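Local coordinates for protein GTP binding regulator (Thermotoga maritima, PDB 1VR8) that is of unknown function but adopts a fold similar to that of the Ran-binding protein Mog1p, and may by analogy act as a regulator of GTP-binding proteins, at residues E15-L26 against V61-E69; D30-I39 against G49-E57. All coordinates share one frame; numbering follows the deposited sequence.

Contact 1: E15-L26 against V61-E69; sequences EAYSLDTAIFVL and VFLYVYKGE
K67 reaches from the end of strand 59-67 to the backbone just before helix 19-24, in a Mog1p-like fold where helices pack on an antiparallel sheet. K67 CB lies 4.0 Å from L19 CD1, and of the lysine's side-chain carbons only CB meets L19. From there the chain runs fully extended, with CG anti to the backbone N (chi1 -179°); CD comes alongside Y17 O, K67 CE sits 3.1 Å from E15 O, and K67 NZ donates to Y17 O at 2.7 Å. That bond ties the lysine to the chain ahead of the helix. The ammonium comes from above the carbonyl plane of Y17, 47° out of it. S18 then caps the helix as its N-cap residue, OG accepting from T21 N.

Further along, helix 19-24 and strand 61-67 run roughly antiparallel (152°), and their apolar side chains meet. V65 has two conformers; in one of them L19 and V65 point at each other tip to tip, V65 CG1 facing L19 and V65 CG2 facing CG1 of I23. L26, which also packs on V133, V136 and Y137 of helix 126-138, crosses L63 at about a right angle, and the methyls L26 CD1 and L63 CD2 close to 3.5 Å.

Contact 2: D30-I39 against G49-E57; sequences DYRLSDVKEI and GKVAVFETE
With CG anti to the backbone N (chi1 -171°), L33 sends CD1 over one face of the F54 ring. The methyl carbon L33 CD1 lies 4.0 Å from the ring centroid of F54, 16° off the normal: a CH-pi contact. The same methyl touches A52 CB, and Y31 O sits at the edge of the F54 ring.

These residues belong to an antiparallel strand pair, 32-39 with 50-56, interrupted by a classic beta bulge. S34 and D35 both face V53. V53 O takes a nearly straight bond from S34 N (2.8 Å) and a weak one from D35 N; beyond the bulge, V53 N donates to D35 O and the ladder continues through K37 with V51 to I39 with G49. S34 OG stands between its own backbone N and carbonyl carbon (chi1 69°), within 2.9 Å of E55 OE2 and 3.2 Å of V53 O, and its proton could serve either. A water donates to both D35 OD1 and V51 O, bridging the strands.

On the face carrying I39 and V51, I39 CG2 meets V51 CG1 at 3.6 Å, with Y64 touching both residues. On the other face, E38 lies beside K50, E38 CG 4.0 Å from K50 CE, a contact between methylene groups. Chemically, the bulge gathers up to three donors at V53 O, two backbone N-H groups and possibly the S34 hydroxyl, which would polarise that carbonyl, while the carboxylate of E55 offers the hydroxyl a competing acceptor.

In the fold
Contacts 1 and 2 have centres 11 Å apart and share one sheet, in which strand 45-56 pairs with strand 59-67; L63 N lies 2.8 Å from A52 O, a probable hydrogen bond. Helix 19-24 bridges the two contacts as well. D20 OD1 forms a salt bridge with K50 NZ at an unusually short 2.5 Å, and F24 CD1 packs on L33 CD2 at 3.6 Å, so the helix that lies over V65 also meets side chains of contact 2. Helix 126-138 extends this layer: F129 touches V61 of contact 1 and meets F54 and Y31 of contact 2. One azide ion lies beside K5, I6 and K114, the last of which E15 touches; the other sits among S89, V90, L91, K98 and S100.

Contact 1: E15-L26 against V61-E69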
# COMPACT_ATOMS: atom_id res chain seq x y z
N GLU A 15 -13.45 6.80 -0.84
CA GLU A 15 -13.90 5.94 0.25
C GLU A 15 -14.84 4.83 -0.21
O GLU A 15 -14.79 3.72 0.32
CB GLU A 15 -14.45 6.80 1.41
CG GLU A 15 -13.27 7.64 2.06
CD GLU A 15 -13.69 8.75 3.02
OE1 GLU A 15 -14.24 8.44 4.09
OE2 GLU A 15 -13.41 9.94 2.72
N ALA A 16 -15.63 5.08 -1.26
CA ALA A 16 -16.59 4.08 -1.77
C ALA A 16 -15.98 3.05 -2.72
O ALA A 16 -16.66 2.14 -3.13
CB ALA A 16 -17.78 4.76 -2.48
N TYR A 17 -14.72 3.19 -3.07
CA TYR A 17 -14.14 2.42 -4.18
C TYR A 17 -13.89 0.97 -3.73
O TYR A 17 -13.58 0.73 -2.57
CB TYR A 17 -12.81 3.04 -4.53
CG TYR A 17 -12.30 2.88 -5.94
CD1 TYR A 17 -12.79 3.69 -6.97
CD2 TYR A 17 -11.27 2.00 -6.23
CE1 TYR A 17 -12.28 3.58 -8.26
CE2 TYR A 17 -10.76 1.86 -7.54
CZ TYR A 17 -11.26 2.67 -8.54
OH TYR A 17 -10.73 2.55 -9.82
N SER A 18 -14.07 0.02 -4.65
CA SER A 18 -13.80 -1.38 -4.40
C SER A 18 -12.33 -1.68 -4.15
O SER A 18 -11.45 -1.19 -4.85
CB SER A 18 -14.29 -2.20 -5.62
OG SER A 18 -13.65 -3.44 -5.72
N LEU A 19 -12.07 -2.51 -3.15
CA LEU A 19 -10.71 -2.96 -2.89
C LEU A 19 -10.12 -3.67 -4.12
O LEU A 19 -8.96 -3.46 -4.50
CB LEU A 19 -10.68 -3.85 -1.66
CG LEU A 19 -9.29 -4.38 -1.29
CD1 LEU A 19 -9.14 -4.43 0.20
CD2 LEU A 19 -9.07 -5.74 -1.88
N ASP A 20 -10.93 -4.53 -4.74
CA ASP A 20 -10.46 -5.24 -5.93
C ASP A 20 -10.09 -4.27 -7.03
O ASP A 20 -9.03 -4.39 -7.68
CB ASP A 20 -11.55 -6.20 -6.41
CG ASP A 20 -11.62 -7.48 -5.59
OD1 ASP A 20 -10.82 -7.68 -4.65
OD2 ASP A 20 -12.52 -8.31 -5.89
N THR A 21 -10.95 -3.29 -7.27
CA THR A 21 -10.68 -2.34 -8.34
C THR A 21 -9.45 -1.51 -8.02
O THR A 21 -8.67 -1.20 -8.91
CB THR A 21 -11.92 -1.47 -8.66
OG1 THR A 21 -13.06 -2.33 -8.81
CG2 THR A 21 -11.70 -0.76 -9.97
N ALA A 22 -9.21 -1.23 -6.74
CA ALA A 22 -8.01 -0.54 -6.31
C ALA A 22 -6.71 -1.28 -6.71
O ALA A 22 -5.70 -0.65 -6.95
CB ALA A 22 -8.02 -0.32 -4.85
N ILE A 23 -6.76 -2.60 -6.80
CA ILE A 23 -5.63 -3.37 -7.32
C ILE A 23 -5.60 -3.35 -8.84
O ILE A 23 -4.57 -3.03 -9.49
CB ILE A 23 -5.72 -4.83 -6.83
CG1 ILE A 23 -5.53 -4.88 -5.30
CG2 ILE A 23 -4.71 -5.71 -7.53
CD1 ILE A 23 -5.90 -6.16 -4.69
N PHE A 24 -6.73 -3.70 -9.44
CA PHE A 24 -6.76 -3.93 -10.88
C PHE A 24 -6.51 -2.66 -11.68
O PHE A 24 -5.93 -2.72 -12.76
CB PHE A 24 -8.09 -4.55 -11.31
CG PHE A 24 -8.34 -5.93 -10.70
CD1 PHE A 24 -7.42 -6.94 -10.84
CD2 PHE A 24 -9.53 -6.20 -10.04
CE1 PHE A 24 -7.64 -8.20 -10.29
CE2 PHE A 24 -9.76 -7.48 -9.47
CZ PHE A 24 -8.81 -8.46 -9.61
N VAL A 25 -6.88 -1.51 -11.14
CA VAL A 25 -6.66 -0.25 -11.85
C VAL A 25 -5.16 0.12 -11.98
O VAL A 25 -4.78 0.97 -12.77
CB VAL A 25 -7.47 0.88 -11.14
CG1 VAL A 25 -6.81 1.29 -9.88
CG2 VAL A 25 -7.71 2.03 -12.06
N LEU A 26 -4.31 -0.54 -11.20
CA LEU A 26 -2.87 -0.24 -11.23
C LEU A 26 -2.12 -0.93 -12.35
O LEU A 26 -0.96 -0.61 -12.61
CB LEU A 26 -2.23 -0.64 -9.91
CG LEU A 26 -2.82 0.09 -8.71
CD1 LEU A 26 -2.25 -0.51 -7.45
CD2 LEU A 26 -2.52 1.57 -8.82
N VAL A 61 7.00 -6.88 -7.37
CA VAL A 61 6.65 -5.98 -6.29
C VAL A 61 5.31 -6.42 -5.69
O VAL A 61 4.37 -6.80 -6.40
CB VAL A 61 6.55 -4.54 -6.82
CG1 VAL A 61 6.08 -3.61 -5.74
CG2 VAL A 61 7.93 -4.08 -7.34
N PHE A 62 5.23 -6.43 -4.36
CA PHE A 62 4.05 -6.88 -3.65
C PHE A 62 3.27 -5.69 -3.13
O PHE A 62 3.83 -4.77 -2.54
CB PHE A 62 4.45 -7.77 -2.47
CG PHE A 62 5.12 -9.06 -2.84
CD1 PHE A 62 6.42 -9.06 -3.35
CD2 PHE A 62 4.48 -10.28 -2.66
CE1 PHE A 62 7.04 -10.23 -3.69
CE2 PHE A 62 5.11 -11.47 -3.02
CZ PHE A 62 6.36 -11.46 -3.52
N LEU A 63 1.97 -5.69 -3.36
CA LEU A 63 1.09 -4.68 -2.85
C LEU A 63 0.05 -5.33 -1.95
O LEU A 63 -0.71 -6.19 -2.39
CB LEU A 63 0.40 -3.96 -3.98
CG LEU A 63 -0.72 -3.00 -3.56
CD1 LEU A 63 -0.09 -1.77 -2.99
CD2 LEU A 63 -1.60 -2.65 -4.73
N TYR A 64 0.04 -4.91 -0.70
CA TYR A 64 -0.95 -5.32 0.31
C TYR A 64 -1.95 -4.20 0.47
O TYR A 64 -1.58 -3.03 0.59
CB TYR A 64 -0.28 -5.61 1.65
CG TYR A 64 0.76 -6.70 1.62
CD1 TYR A 64 2.05 -6.46 1.14
CD2 TYR A 64 0.48 -7.97 2.08
CE1 TYR A 64 2.99 -7.46 1.10
CE2 TYR A 64 1.44 -8.99 2.05
CZ TYR A 64 2.69 -8.71 1.57
OH TYR A 64 3.65 -9.71 1.51
N VAL A 65 -3.22 -4.57 0.45
CA VAL A 65 -4.29 -3.59 0.54
C VAL A 65 -5.31 -3.99 1.60
O VAL A 65 -5.76 -5.14 1.65
CB VAL A 65 -5.12 -3.49 -0.75
CG1 VAL A 65 -6.03 -2.24 -0.68
CG2 VAL A 65 -4.25 -3.54 -1.97
N TYR A 66 -5.72 -3.00 2.39
CA TYR A 66 -6.79 -3.14 3.36
C TYR A 66 -7.74 -1.96 3.19
O TYR A 66 -7.28 -0.82 3.04
CB TYR A 66 -6.23 -3.16 4.81
CG TYR A 66 -7.27 -2.88 5.87
CD1 TYR A 66 -7.62 -1.56 6.22
CD2 TYR A 66 -7.93 -3.93 6.53
CE1 TYR A 66 -8.59 -1.32 7.15
CE2 TYR A 66 -8.92 -3.68 7.48
CZ TYR A 66 -9.24 -2.36 7.79
OH TYR A 66 -10.20 -2.06 8.74
N LYS A 67 -9.04 -2.23 3.20
CA LYS A 67 -10.07 -1.20 3.20
C LYS A 67 -10.90 -1.40 4.45
O LYS A 67 -11.40 -2.49 4.70
CB LYS A 67 -11.00 -1.36 1.99
CG LYS A 67 -12.08 -0.30 1.93
CD LYS A 67 -12.97 -0.44 0.71
CE LYS A 67 -13.98 0.71 0.69
NZ LYS A 67 -15.04 0.48 -0.33
N GLY A 68 -11.13 -0.34 5.21
CA GLY A 68 -11.94 -0.41 6.39
C GLY A 68 -11.69 0.65 7.44
O GLY A 68 -10.83 1.51 7.27
N GLU A 69 -12.44 0.55 8.53
CA GLU A 69 -12.43 1.55 9.59
C GLU A 69 -11.24 1.46 10.53
O GLU A 69 -11.06 2.34 11.38
CB GLU A 69 -13.71 1.45 10.42
CG GLU A 69 -15.00 1.57 9.63

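Contact 2: D30-I39 against G49-E57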
# COMPACT_ATOMS: atom_id res chain seq x y z
N ASP A 30 3.66 -2.02 -18.17
CA ASP A 30 4.92 -2.06 -17.40
C ASP A 30 4.76 -2.62 -15.97
O ASP A 30 5.74 -2.76 -15.24
CB ASP A 30 5.46 -0.64 -17.19
CG ASP A 30 5.65 0.12 -18.50
OD1 ASP A 30 6.31 -0.43 -19.40
OD2 ASP A 30 5.12 1.25 -18.63
N TYR A 31 3.51 -2.82 -15.55
CA TYR A 31 3.21 -3.29 -14.19
C TYR A 31 2.15 -4.38 -14.39
O TYR A 31 0.97 -4.08 -14.42
CB TYR A 31 2.61 -2.18 -13.34
CG TYR A 31 3.57 -1.04 -13.06
CD1 TYR A 31 4.69 -1.26 -12.32
CD2 TYR A 31 3.36 0.24 -13.58
CE1 TYR A 31 5.60 -0.26 -12.07
CE2 TYR A 31 4.31 1.27 -13.36
CZ TYR A 31 5.41 0.99 -12.58
OH TYR A 31 6.39 1.91 -12.29
N ARG A 32 2.58 -5.62 -14.58
CA ARG A 32 1.68 -6.69 -14.98
C ARG A 32 1.28 -7.46 -13.76
O ARG A 32 2.14 -7.94 -13.02
CB ARG A 32 2.35 -7.62 -15.98
CG ARG A 32 2.74 -6.96 -17.31
CD ARG A 32 1.56 -6.21 -17.93
NE ARG A 32 0.40 -7.07 -18.19
CZ ARG A 32 -0.85 -6.64 -18.41
NH1 ARG A 32 -1.16 -5.35 -18.38
NH2 ARG A 32 -1.82 -7.54 -18.64
N LEU A 33 -0.02 -7.63 -13.54
CA LEU A 33 -0.49 -8.38 -12.39
C LEU A 33 -0.22 -9.87 -12.61
O LEU A 33 -0.55 -10.44 -13.66
CB LEU A 33 -2.00 -8.13 -12.25
CG LEU A 33 -2.67 -8.64 -11.01
CD1 LEU A 33 -2.06 -7.99 -9.78
CD2 LEU A 33 -4.18 -8.36 -11.12
N SER A 34 0.44 -10.51 -11.64
CA SER A 34 0.74 -11.91 -11.75
C SER A 34 0.08 -12.79 -10.69
O SER A 34 0.00 -14.00 -10.88
CB SER A 34 2.25 -12.12 -11.75
OG SER A 34 2.79 -11.82 -10.51
N ASP A 35 -0.41 -12.19 -9.60
CA ASP A 35 -1.03 -12.93 -8.51
C ASP A 35 -1.88 -12.01 -7.65
O ASP A 35 -1.57 -10.85 -7.48
CB ASP A 35 0.07 -13.61 -7.68
CG ASP A 35 -0.40 -14.82 -6.90
OD1 ASP A 35 -0.97 -14.62 -5.80
OD2 ASP A 35 -0.15 -15.97 -7.35
N VAL A 36 -2.96 -12.58 -7.15
CA VAL A 36 -3.85 -11.94 -6.18
C VAL A 36 -4.28 -13.00 -5.18
O VAL A 36 -4.68 -14.10 -5.57
CB VAL A 36 -5.11 -11.32 -6.83
CG1 VAL A 36 -5.98 -10.65 -5.77
CG2 VAL A 36 -4.75 -10.32 -7.89
N LYS A 37 -4.19 -12.66 -3.90
CA LYS A 37 -4.55 -13.60 -2.83
C LYS A 37 -5.18 -12.83 -1.68
O LYS A 37 -4.61 -11.82 -1.24
CB LYS A 37 -3.27 -14.29 -2.34
CG LYS A 37 -3.48 -15.32 -1.27
CD LYS A 37 -2.18 -16.02 -0.86
CE LYS A 37 -1.21 -15.08 -0.23
NZ LYS A 37 -0.27 -15.83 0.69
N GLU A 38 -6.29 -13.33 -1.15
CA GLU A 38 -6.84 -12.83 0.12
C GLU A 38 -5.92 -13.17 1.27
O GLU A 38 -5.40 -14.28 1.32
CB GLU A 38 -8.17 -13.46 0.45
CG GLU A 38 -9.21 -13.10 -0.46
CD GLU A 38 -10.55 -13.72 -0.11
OE1 GLU A 38 -10.80 -14.18 1.06
OE2 GLU A 38 -11.35 -13.76 -1.07
N ILE A 39 -5.80 -12.24 2.22
CA ILE A 39 -4.99 -12.43 3.41
C ILE A 39 -5.78 -12.06 4.67
O ILE A 39 -6.74 -11.29 4.62
CB ILE A 39 -3.70 -11.60 3.35
CG1 ILE A 39 -4.00 -10.09 3.32
CG2 ILE A 39 -2.85 -12.06 2.15
CD1 ILE A 39 -2.78 -9.23 3.50
N GLY A 49 -7.44 -8.34 4.11
CA GLY A 49 -7.25 -7.63 2.86
C GLY A 49 -6.85 -8.57 1.73
O GLY A 49 -7.27 -9.74 1.70
N LYS A 50 -6.05 -8.04 0.81
CA LYS A 50 -5.49 -8.81 -0.29
C LYS A 50 -4.07 -8.39 -0.51
O LYS A 50 -3.66 -7.27 -0.17
CB LYS A 50 -6.30 -8.65 -1.57
CG LYS A 50 -7.69 -9.17 -1.42
CD LYS A 50 -8.42 -9.29 -2.75
CE LYS A 50 -9.85 -9.73 -2.50
NZ LYS A 50 -10.53 -9.99 -3.79
N VAL A 51 -3.29 -9.31 -1.07
CA VAL A 51 -1.98 -9.02 -1.59
C VAL A 51 -1.94 -9.37 -3.09
O VAL A 51 -2.42 -10.43 -3.50
CB VAL A 51 -0.85 -9.74 -0.83
CG1 VAL A 51 -1.04 -11.23 -0.85
CG2 VAL A 51 0.52 -9.38 -1.42
N ALA A 52 -1.35 -8.46 -3.86
CA ALA A 52 -1.15 -8.60 -5.28
C ALA A 52 0.30 -8.52 -5.60
O ALA A 52 1.07 -7.80 -4.92
CB ALA A 52 -1.92 -7.49 -6.01
N VAL A 53 0.73 -9.30 -6.59
CA VAL A 53 2.09 -9.23 -7.11
C VAL A 53 2.06 -8.67 -8.52
O VAL A 53 1.32 -9.16 -9.39
CB VAL A 53 2.78 -10.62 -7.12
CG1 VAL A 53 4.23 -10.49 -7.61
CG2 VAL A 53 2.77 -11.24 -5.75
N PHE A 54 2.86 -7.64 -8.73
CA PHE A 54 3.03 -7.03 -10.04
C PHE A 54 4.42 -7.34 -10.52
O PHE A 54 5.40 -7.12 -9.81
CB PHE A 54 2.84 -5.53 -9.96
CG PHE A 54 1.45 -5.11 -9.67
CD1 PHE A 54 0.99 -5.02 -8.37
CD2 PHE A 54 0.61 -4.74 -10.71
CE1 PHE A 54 -0.28 -4.64 -8.11
CE2 PHE A 54 -0.66 -4.34 -10.46
CZ PHE A 54 -1.13 -4.29 -9.18
N GLU A 55 4.52 -7.84 -11.74
CA GLU A 55 5.81 -8.01 -12.39
C GLU A 55 6.22 -6.70 -13.03
O GLU A 55 5.44 -6.09 -13.75
CB GLU A 55 5.72 -9.08 -13.46
CG GLU A 55 5.29 -10.44 -12.97
CD GLU A 55 6.19 -11.04 -11.91
OE1 GLU A 55 7.42 -10.75 -11.89
OE2 GLU A 55 5.66 -11.83 -11.08
N THR A 56 7.44 -6.26 -12.76
CA THR A 56 7.91 -4.96 -13.23
C THR A 56 9.28 -5.21 -13.82
O THR A 56 9.83 -6.31 -13.74
CB THR A 56 8.01 -3.89 -12.11
OG1 THR A 56 9.19 -4.10 -11.31
CG2 THR A 56 6.84 -3.88 -11.21
N GLU A 57 9.84 -4.19 -14.46
CA GLU A 57 11.18 -4.35 -15.03
C GLU A 57 12.23 -4.52 -13.94
O GLU A 57 13.33 -4.98 -14.19
CB GLU A 57 11.55 -3.14 -15.89
CG GLU A 57 11.52 -1.81 -15.20
CD GLU A 57 12.20 -0.72 -16.04
OE1 GLU A 57 13.31 -0.98 -16.55
OE2 GLU A 57 11.63 0.38 -16.16
O HOH W 1 8.14 -2.17 -15.43
O HOH W 2 -0.55 -12.27 -4.49